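Local coordinates for protein peptidyl tryptophan dihydroxylase (PDB 7CTQ) that uses bound FAD to dihydroxylate a peptidyl tryptophan, a step essential for making the tryptophylquinone cofactor, probably that of quinohemoprotein amine dehydrogenase, at residues Val121-Ile125 against Ala135-Val139; Arg154-Thr158 against Arg339-Trp343; Thr245-Ala249 against Ile310-Phe314; Cys252-Ile258 against Arg303-Gln307. All blocks are in the same frame, centred on the assembly; numbering follows the deposited sequence.

Overall arrangement
The four contacts lie in the part of the chain around FAD. Interaction 1 joins meander strand 123-127 to the turn from 132-135 into strand 137-140 of the same, apparently Rossmann-type, sheet. Interaction 4 touches it through neighbouring strands 137-140 and 257-259 (L138 O to I258 N, 3.1 Å), the contact centres about 14 Å apart. Interactions 3 and 4 use consecutive parts of helix 299-327, centres also about 14 Å apart. Interaction 2 continues beyond that helix and meets interaction 3, T158 N lying 2.8 Å from T245 OG1; interactions 1 and 2 are farthest apart, about 36 Å between centres. Side chains of I125 and T158 are about 8 Å from FAD, I247 about 9 Å, H306 about 11 Å.

Interaction 1. Residues Val121-Ile125 against Ala135-Val139; sequences VGHGI and ADFLV
H123, A135 and L138 carry most of this contact, which totals 294 Å². H123 (phi/psi -108/126) and A135 (-127/130) form an antiparallel hydrogen-bonded pair with CA atoms 4.7 Å apart: H123 N donates to A135 O at 2.6 Å, and A135 N donates to H123 O at 2.9 Å. Both side chains lie on the same face of the sheet, their CB atoms 3.7 Å apart. After this pair D136 adopts -77/-29, which breaks the extended run; the chain then resumes as strand 137-139, whose axis makes 52° with that of strand 123-125 and approaches it to 8.2 Å at closest. The CA-to-CB bond of L138 points toward 121-125, which sets CB 3.7 Å from the centroid of the H123 imidazole (chi1 m), 8° off the normal, a CH-pi contact over the face. The t/p rotamer of L138 brings its CD1 3.4 Å from I125 CD1, which also lies 3.9 Å from A135 CB. The junction is consistent with the beta-meander that extends the parallel sheet in Rossmann-type FAD domains. I125 and A135 rest on V9 of strand 8-11, L138 meets V117 of strand 108-119, and helix 285-294 covers F137.

Interaction 2. Residues Arg154-Thr158 against Arg339-Trp343; sequences RGPET and RRQGW
A proline-tryptophan CH-pi contact joins the loop between strands 153-154 and 158-166 to residues 339-343, on and following helix 335-341. P156 (-51/128) and E157 (-59/127) are extended in polyproline II fashion, and the CA atoms of P156 and R339 lie 7.2 Å apart, as do those of G155 and W343. In the apolar part, P156 CD sits 3.6 Å from the centroid of the five-membered ring of W343 (chi1 t), 10° off its normal, while G155 CA approaches W343 CZ2 at 3.3 Å. P156 CB also lies over a face of the R340 guanidinium, 3.7 Å from R340 NH2, so the proline is wedged between two flat groups. Among charged groups, R154 NH1 bridges to E157 OE2 at 2.7 Å within the loop, and R340 NH1 forms a salt bridge with D201. Water 1 links E157 N (3.1 Å) to R339 NH2 (2.9 Å). The direct hydrogen bond runs from R340 NH2 to T158 OG1 at 2.9 Å; that hydroxyl donates to P156 O at 2.6 Å.

Interaction 3. Residues Thr245-Ala249 against Ile310-Phe314; sequences TAILA and IEQLF
Here a helix packs on a small antiparallel sheet: residues 310-314 of the long helix 299-327 lie against strand 247-249, the middle of three strands flanked by 153-154 and 265-266. The short axes run antiparallel, at 177°, with a closest approach of 9.3 Å, and the nearest CA atoms, those of L248 and F314, are 6.7 Å apart. No hydrogen bond crosses, so the interface is held by apolar packing round L248, which is extended (-106/126), has a t/p rotamer and buries 108 Å². I310 comes first on the helix: its CG2 lies 3.6 Å from L248 CD1. The next residue, E311, brings its aliphatic stem to the same leucine, with CG 3.8 Å from L248 CD2, while its carboxylate forms a salt bridge with R152. One turn on, F314 N donates to I310 O at 2.9 Å, the helical bond that sets I310 and F314 on the same side, both CA-to-CB bonds pointing toward the strand. M265 of strand 265-266 touches both of these side chains and L248 as well. F314, with chi1 t, reaches along the strand toward A246, whose CB is 4.1 Å from F314 CE1. Its ring lies under the leucine: L248 CB stands 3.8 Å from the F314 ring centroid, 6° off the normal, a CH-pi contact over the face.

Interaction 4. Residues Cys252-Ile258 against Arg303-Gln307; sequences CVGQDWI and RQFHQ
Segment 252-258 makes a tight reversal beside one turn of helix 299-327. V253 is extended (-160/143), Q255 (-64/-30) and D256 (-142/30) turn the chain, and W257 and I258 enter strand 257-259; G254 N donates to W257 O at 2.8 Å across the reversal. On the helix, Q307 N donates to R303 O at 3.0 Å. The nearest CA pairs are V253 with R303, 5.8 Å, and C252 with Q307, 6.3 Å. V253, chi1 p, faces the helix, its CG1 3.4 Å from R303 O and 3.7 Å from R303 CB. H306, chi1 t, fits between the start and end of the reversal: I258 CD1 lies 3.6 Å from the imidazole centroid, 7° off the normal, as a CH-pi contact over the face, while C252 O approaches H306 CD2 near the ring plane at 3.6 Å. C252 SG meets Q307 CG at 3.5 Å. The R303 guanidinium lies with one face over G254 CA and Q255 N; water 3 donates to V253 O at 3.1 Å and accepts a weak, 3.4 Å hydrogen bond from R303 NH1. Helix 285-294 covers V253 and I258. With no direct hydrogen bond between the segments, packing predominates, and since H306 NE2 is bonded to the carbonyl oxygen of R259, the imidazole is fixed in orientation and NE2 must carry a proton.

Interaction 1. Residues Val121-Ile125 against Ala135-Val139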
# COMPACT_ATOMS: atom_id res chain seq x y z
N VAL A 121 17.63 -22.54 13.45
CA VAL A 121 17.52 -21.83 14.73
C VAL A 121 16.74 -20.52 14.53
O VAL A 121 15.54 -20.45 14.83
CB VAL A 121 18.89 -21.60 15.41
CG1 VAL A 121 19.34 -22.88 16.12
CG2 VAL A 121 20.00 -21.13 14.46
N GLY A 122 17.41 -19.49 14.02
CA GLY A 122 16.71 -18.28 13.61
C GLY A 122 16.24 -18.37 12.17
O GLY A 122 15.60 -19.36 11.78
N HIS A 123 16.56 -17.36 11.37
CA HIS A 123 16.22 -17.35 9.96
C HIS A 123 17.49 -17.56 9.14
O HIS A 123 18.47 -16.83 9.31
CB HIS A 123 15.56 -16.03 9.57
CG HIS A 123 14.20 -15.85 10.16
ND1 HIS A 123 13.04 -16.19 9.50
CD2 HIS A 123 13.82 -15.38 11.37
CE1 HIS A 123 12.00 -15.94 10.27
NE2 HIS A 123 12.45 -15.45 11.41
N GLY A 124 17.46 -18.55 8.26
CA GLY A 124 18.58 -18.80 7.38
C GLY A 124 18.34 -18.25 5.99
O GLY A 124 17.73 -18.93 5.15
N ILE A 125 18.80 -17.04 5.74
CA ILE A 125 18.57 -16.36 4.47
C ILE A 125 19.71 -16.70 3.53
O ILE A 125 20.82 -16.18 3.67
CB ILE A 125 18.44 -14.85 4.65
CG1 ILE A 125 17.77 -14.54 5.99
CG2 ILE A 125 17.69 -14.23 3.48
CD1 ILE A 125 17.57 -13.08 6.22
N ALA A 135 19.31 -14.36 10.61
CA ALA A 135 18.41 -13.35 11.14
C ALA A 135 17.70 -13.89 12.37
O ALA A 135 17.16 -15.00 12.34
CB ALA A 135 17.38 -12.91 10.10
N ASP A 136 17.73 -13.11 13.46
CA ASP A 136 16.85 -13.38 14.59
C ASP A 136 15.43 -12.90 14.31
O ASP A 136 14.48 -13.47 14.86
CB ASP A 136 17.38 -12.70 15.85
CG ASP A 136 18.66 -13.34 16.36
OD1 ASP A 136 18.63 -14.55 16.69
OD2 ASP A 136 19.69 -12.63 16.42
N PHE A 137 15.29 -11.87 13.47
CA PHE A 137 14.00 -11.34 13.05
C PHE A 137 14.04 -10.99 11.57
O PHE A 137 14.95 -10.30 11.11
CB PHE A 137 13.58 -10.11 13.85
CG PHE A 137 12.11 -9.79 13.73
CD1 PHE A 137 11.62 -9.15 12.59
CD2 PHE A 137 11.22 -10.16 14.72
CE1 PHE A 137 10.25 -8.88 12.47
CE2 PHE A 137 9.86 -9.89 14.61
CZ PHE A 137 9.38 -9.26 13.48
N LEU A 138 13.02 -11.43 10.84
CA LEU A 138 12.93 -11.23 9.40
C LEU A 138 11.77 -10.31 9.05
O LEU A 138 10.63 -10.57 9.43
CB LEU A 138 12.76 -12.59 8.70
CG LEU A 138 12.80 -12.55 7.17
CD1 LEU A 138 14.23 -12.44 6.75
CD2 LEU A 138 12.15 -13.80 6.59
N VAL A 139 12.05 -9.25 8.29
CA VAL A 139 11.01 -8.43 7.67
C VAL A 139 10.90 -8.85 6.21
O VAL A 139 11.84 -8.69 5.43
CB VAL A 139 11.31 -6.93 7.78
CG1 VAL A 139 10.19 -6.11 7.15
CG2 VAL A 139 11.55 -6.52 9.23

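Interaction 2. Residues Arg154-Thr158 against Arg339-Trp343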
# COMPACT_ATOMS: atom_id res chain seq x y z
N ARG A 154 -9.08 -12.14 -1.88
CA ARG A 154 -8.59 -12.02 -3.25
C ARG A 154 -9.72 -11.44 -4.08
O ARG A 154 -10.82 -11.98 -4.09
CB ARG A 154 -8.14 -13.37 -3.80
CG ARG A 154 -7.28 -13.23 -5.05
CD ARG A 154 -6.70 -14.56 -5.51
NE ARG A 154 -5.84 -14.32 -6.66
CZ ARG A 154 -4.52 -14.19 -6.60
NH1 ARG A 154 -3.84 -13.95 -7.72
NH2 ARG A 154 -3.89 -14.32 -5.44
N GLY A 155 -9.45 -10.33 -4.76
CA GLY A 155 -10.45 -9.70 -5.58
C GLY A 155 -10.48 -10.29 -6.98
O GLY A 155 -9.80 -11.27 -7.28
N PRO A 156 -11.28 -9.68 -7.85
CA PRO A 156 -11.35 -10.15 -9.25
C PRO A 156 -9.96 -10.25 -9.84
O PRO A 156 -9.17 -9.32 -9.76
CB PRO A 156 -12.17 -9.05 -9.94
CG PRO A 156 -12.89 -8.34 -8.84
CD PRO A 156 -11.99 -8.42 -7.64
N GLU A 157 -9.66 -11.42 -10.42
CA GLU A 157 -8.34 -11.67 -10.98
C GLU A 157 -8.03 -10.66 -12.08
O GLU A 157 -8.82 -10.48 -13.01
CB GLU A 157 -8.25 -13.09 -11.54
CG GLU A 157 -6.82 -13.61 -11.59
CD GLU A 157 -6.21 -13.72 -10.20
OE1 GLU A 157 -6.94 -14.06 -9.23
OE2 GLU A 157 -4.99 -13.45 -10.08
N THR A 158 -6.89 -9.99 -11.96
CA THR A 158 -6.59 -8.83 -12.79
C THR A 158 -5.15 -8.90 -13.27
O THR A 158 -4.24 -9.25 -12.51
CB THR A 158 -6.82 -7.53 -11.98
OG1 THR A 158 -8.13 -7.55 -11.41
CG2 THR A 158 -6.71 -6.32 -12.87
N ARG A 339 -17.99 -5.89 -12.47
CA ARG A 339 -17.32 -6.67 -11.44
C ARG A 339 -16.50 -5.77 -10.52
O ARG A 339 -16.45 -5.99 -9.30
CB ARG A 339 -16.44 -7.74 -12.10
CG ARG A 339 -15.49 -8.47 -11.17
CD ARG A 339 -16.11 -9.74 -10.58
NE ARG A 339 -15.89 -10.93 -11.41
CZ ARG A 339 -14.95 -11.85 -11.20
NH1 ARG A 339 -14.84 -12.89 -12.01
NH2 ARG A 339 -14.12 -11.73 -10.18
N ARG A 340 -15.87 -4.72 -11.06
CA ARG A 340 -15.00 -3.88 -10.26
C ARG A 340 -15.72 -2.73 -9.55
O ARG A 340 -15.21 -2.21 -8.56
CB ARG A 340 -13.86 -3.34 -11.14
CG ARG A 340 -12.78 -4.40 -11.26
CD ARG A 340 -11.93 -4.34 -12.53
NE ARG A 340 -11.06 -5.51 -12.52
CZ ARG A 340 -11.40 -6.68 -13.04
NH1 ARG A 340 -12.57 -6.83 -13.65
NH2 ARG A 340 -10.55 -7.71 -12.96
N GLN A 341 -16.91 -2.37 -10.00
CA GLN A 341 -17.68 -1.33 -9.34
C GLN A 341 -18.43 -1.84 -8.11
O GLN A 341 -18.96 -1.03 -7.34
CB GLN A 341 -18.64 -0.70 -10.35
CG GLN A 341 -17.90 0.13 -11.40
CD GLN A 341 -18.76 0.46 -12.62
OE1 GLN A 341 -19.72 -0.24 -12.90
NE2 GLN A 341 -18.39 1.52 -13.34
N GLY A 342 -18.48 -3.16 -7.90
CA GLY A 342 -19.15 -3.72 -6.75
C GLY A 342 -18.23 -4.47 -5.82
O GLY A 342 -18.68 -5.13 -4.88
N TRP A 343 -16.91 -4.37 -6.06
CA TRP A 343 -15.95 -5.08 -5.22
C TRP A 343 -15.17 -4.09 -4.36
O TRP A 343 -14.79 -3.02 -4.86
CB TRP A 343 -14.97 -5.90 -6.07
CG TRP A 343 -14.16 -6.80 -5.21
CD1 TRP A 343 -14.52 -8.06 -4.77
CD2 TRP A 343 -12.91 -6.49 -4.60
NE1 TRP A 343 -13.53 -8.55 -3.94
CE2 TRP A 343 -12.54 -7.61 -3.82
CE3 TRP A 343 -12.05 -5.39 -4.66
CZ2 TRP A 343 -11.35 -7.65 -3.10
CZ3 TRP A 343 -10.87 -5.44 -3.95
CH2 TRP A 343 -10.53 -6.57 -3.18
O HOH W 1 -11.89 -13.48 -10.85
O HOH W 2 -9.11 -5.27 -10.42

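Interaction 3. Residues Thr245-Ala249 against Ile310-Phe314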
# COMPACT_ATOMS: atom_id res chain seq x y z
N THR A 245 -3.96 -8.22 -9.30
CA THR A 245 -5.11 -8.59 -8.49
C THR A 245 -5.00 -8.01 -7.08
O THR A 245 -3.91 -7.98 -6.49
CB THR A 245 -5.20 -10.12 -8.42
OG1 THR A 245 -5.34 -10.67 -9.75
CG2 THR A 245 -6.36 -10.58 -7.54
N ALA A 246 -6.13 -7.58 -6.53
CA ALA A 246 -6.18 -7.17 -5.13
C ALA A 246 -5.99 -8.39 -4.22
O ALA A 246 -6.79 -9.34 -4.29
CB ALA A 246 -7.50 -6.47 -4.83
N ILE A 247 -4.96 -8.38 -3.39
CA ILE A 247 -4.59 -9.53 -2.57
C ILE A 247 -4.31 -9.08 -1.14
O ILE A 247 -3.44 -8.22 -0.91
CB ILE A 247 -3.36 -10.27 -3.13
CG1 ILE A 247 -3.68 -10.85 -4.52
CG2 ILE A 247 -2.90 -11.34 -2.14
CD1 ILE A 247 -2.44 -11.27 -5.31
N LEU A 248 -5.00 -9.69 -0.18
CA LEU A 248 -4.64 -9.56 1.23
C LEU A 248 -3.99 -10.87 1.66
O LEU A 248 -4.58 -11.94 1.48
CB LEU A 248 -5.88 -9.26 2.07
CG LEU A 248 -5.75 -9.16 3.59
CD1 LEU A 248 -4.87 -8.00 4.04
CD2 LEU A 248 -7.17 -9.04 4.19
N ALA A 249 -2.79 -10.78 2.22
CA ALA A 249 -2.02 -11.98 2.54
C ALA A 249 -2.67 -12.80 3.65
O ALA A 249 -3.15 -12.26 4.64
CB ALA A 249 -0.60 -11.60 2.95
N ILE A 310 -3.62 -4.23 8.85
CA ILE A 310 -3.41 -4.52 7.43
C ILE A 310 -4.74 -4.82 6.74
O ILE A 310 -4.99 -4.35 5.62
CB ILE A 310 -2.42 -5.70 7.27
CG1 ILE A 310 -1.01 -5.31 7.73
CG2 ILE A 310 -2.39 -6.17 5.84
CD1 ILE A 310 -0.49 -4.04 7.12
N GLU A 311 -5.61 -5.60 7.38
CA GLU A 311 -6.88 -5.93 6.75
C GLU A 311 -7.75 -4.68 6.58
O GLU A 311 -8.33 -4.45 5.51
CB GLU A 311 -7.60 -7.01 7.55
CG GLU A 311 -9.01 -7.29 7.04
CD GLU A 311 -9.54 -8.66 7.46
OE1 GLU A 311 -10.68 -8.98 7.08
OE2 GLU A 311 -8.82 -9.42 8.16
N GLN A 312 -7.82 -3.83 7.61
CA GLN A 312 -8.62 -2.61 7.48
C GLN A 312 -8.05 -1.67 6.41
O GLN A 312 -8.81 -1.07 5.63
CB GLN A 312 -8.75 -1.91 8.83
CG GLN A 312 -9.60 -2.71 9.81
CD GLN A 312 -10.99 -3.04 9.26
OE1 GLN A 312 -11.35 -4.21 9.08
NE2 GLN A 312 -11.76 -2.01 8.96
N LEU A 313 -6.72 -1.53 6.35
CA LEU A 313 -6.11 -0.74 5.27
C LEU A 313 -6.50 -1.30 3.91
O LEU A 313 -6.99 -0.56 3.04
CB LEU A 313 -4.58 -0.71 5.42
CG LEU A 313 -3.90 0.13 6.51
CD1 LEU A 313 -2.38 -0.09 6.48
CD2 LEU A 313 -4.19 1.62 6.40
N PHE A 314 -6.31 -2.61 3.71
CA PHE A 314 -6.67 -3.26 2.45
C PHE A 314 -8.10 -2.94 2.05
O PHE A 314 -8.37 -2.55 0.91
CB PHE A 314 -6.49 -4.78 2.58
CG PHE A 314 -7.00 -5.56 1.38
CD1 PHE A 314 -6.21 -5.70 0.23
CD2 PHE A 314 -8.24 -6.17 1.41
CE1 PHE A 314 -6.67 -6.43 -0.84
CE2 PHE A 314 -8.71 -6.89 0.33
CZ PHE A 314 -7.93 -7.02 -0.80

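Interaction 4. Residues Cys252-Ile258 against Arg303-Gln307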
# COMPACT_ATOMS: atom_id res chain seq x y z
N CYS A 252 0.52 -12.48 7.90
CA CYS A 252 1.37 -11.32 7.72
C CYS A 252 2.29 -11.02 8.90
O CYS A 252 3.03 -10.03 8.84
CB CYS A 252 0.53 -10.07 7.41
SG CYS A 252 -0.79 -9.75 8.58
N VAL A 253 2.26 -11.83 9.96
CA VAL A 253 3.17 -11.61 11.09
C VAL A 253 3.29 -12.91 11.89
O VAL A 253 2.31 -13.65 12.05
CB VAL A 253 2.69 -10.43 11.97
CG1 VAL A 253 1.25 -10.65 12.44
CG2 VAL A 253 3.63 -10.19 13.14
N GLY A 254 4.50 -13.17 12.39
CA GLY A 254 4.81 -14.34 13.20
C GLY A 254 5.51 -13.97 14.49
O GLY A 254 5.58 -12.78 14.84
N GLN A 255 6.03 -14.97 15.20
CA GLN A 255 6.79 -14.69 16.42
C GLN A 255 8.07 -13.92 16.12
O GLN A 255 8.53 -13.14 16.96
CB GLN A 255 7.13 -16.01 17.12
CG GLN A 255 5.92 -16.79 17.55
CD GLN A 255 5.04 -16.00 18.50
OE1 GLN A 255 3.91 -15.64 18.15
NE2 GLN A 255 5.55 -15.72 19.70
N ASP A 256 8.64 -14.11 14.94
CA ASP A 256 9.92 -13.51 14.61
C ASP A 256 9.95 -13.06 13.16
O ASP A 256 11.01 -13.05 12.53
CB ASP A 256 11.09 -14.47 14.88
CG ASP A 256 10.93 -15.82 14.16
OD1 ASP A 256 10.13 -15.92 13.20
OD2 ASP A 256 11.63 -16.78 14.55
N TRP A 257 8.80 -12.69 12.61
CA TRP A 257 8.78 -12.19 11.24
C TRP A 257 7.55 -11.32 11.04
O TRP A 257 6.59 -11.36 11.81
CB TRP A 257 8.82 -13.32 10.21
CG TRP A 257 7.63 -14.24 10.21
CD1 TRP A 257 7.48 -15.38 10.95
CD2 TRP A 257 6.43 -14.10 9.43
NE1 TRP A 257 6.26 -15.96 10.68
CE2 TRP A 257 5.60 -15.19 9.75
CE3 TRP A 257 5.98 -13.16 8.50
CZ2 TRP A 257 4.34 -15.37 9.18
CZ3 TRP A 257 4.73 -13.34 7.93
CH2 TRP A 257 3.92 -14.43 8.27
N ILE A 258 7.60 -10.53 9.97
CA ILE A 258 6.49 -9.66 9.63
C ILE A 258 6.54 -9.42 8.13
O ILE A 258 7.62 -9.35 7.54
CB ILE A 258 6.54 -8.34 10.45
CG1 ILE A 258 5.19 -7.62 10.40
CG2 ILE A 258 7.67 -7.40 9.98
CD1 ILE A 258 5.17 -6.38 11.25
N ARG A 303 0.74 -9.41 17.15
CA ARG A 303 0.36 -10.03 15.88
C ARG A 303 -1.04 -9.60 15.48
O ARG A 303 -1.29 -9.27 14.32
CB ARG A 303 0.45 -11.55 15.97
CG ARG A 303 1.89 -12.10 16.06
CD ARG A 303 1.93 -13.55 16.59
NE ARG A 303 1.59 -14.50 15.53
CZ ARG A 303 1.80 -15.81 15.58
NH1 ARG A 303 1.45 -16.57 14.55
NH2 ARG A 303 2.35 -16.36 16.66
N GLN A 304 -1.96 -9.58 16.45
CA GLN A 304 -3.33 -9.15 16.16
C GLN A 304 -3.35 -7.69 15.72
O GLN A 304 -4.08 -7.33 14.78
CB GLN A 304 -4.21 -9.36 17.38
CG GLN A 304 -5.67 -8.94 17.14
CD GLN A 304 -6.54 -9.05 18.38
OE1 GLN A 304 -6.23 -9.81 19.28
NE2 GLN A 304 -7.64 -8.29 18.41
N PHE A 305 -2.54 -6.85 16.35
CA PHE A 305 -2.51 -5.45 15.96
C PHE A 305 -2.13 -5.29 14.48
O PHE A 305 -2.78 -4.54 13.74
CB PHE A 305 -1.54 -4.67 16.86
CG PHE A 305 -1.56 -3.19 16.61
CD1 PHE A 305 -0.74 -2.63 15.63
CD2 PHE A 305 -2.43 -2.38 17.31
CE1 PHE A 305 -0.79 -1.27 15.36
CE2 PHE A 305 -2.47 -1.00 17.06
CZ PHE A 305 -1.66 -0.45 16.08
N HIS A 306 -1.10 -6.01 14.04
CA HIS A 306 -0.66 -5.86 12.65
C HIS A 306 -1.67 -6.46 11.66
O HIS A 306 -1.99 -5.83 10.65
CB HIS A 306 0.72 -6.50 12.46
CG HIS A 306 1.34 -6.17 11.14
ND1 HIS A 306 1.64 -4.88 10.76
CD2 HIS A 306 1.72 -6.96 10.10
CE1 HIS A 306 2.17 -4.89 9.55
NE2 HIS A 306 2.24 -6.14 9.13
N GLN A 307 -2.14 -7.68 11.93
CA GLN A 307 -3.10 -8.31 11.03
C GLN A 307 -4.32 -7.43 10.82
O GLN A 307 -4.73 -7.16 9.69
CB GLN A 307 -3.55 -9.66 11.60
CG GLN A 307 -2.58 -10.79 11.45
CD GLN A 307 -2.79 -11.84 12.52
OE1 GLN A 307 -3.92 -12.22 12.83
NE2 GLN A 307 -1.69 -12.27 13.14
O HOH W 3 1.45 -16.50 11.16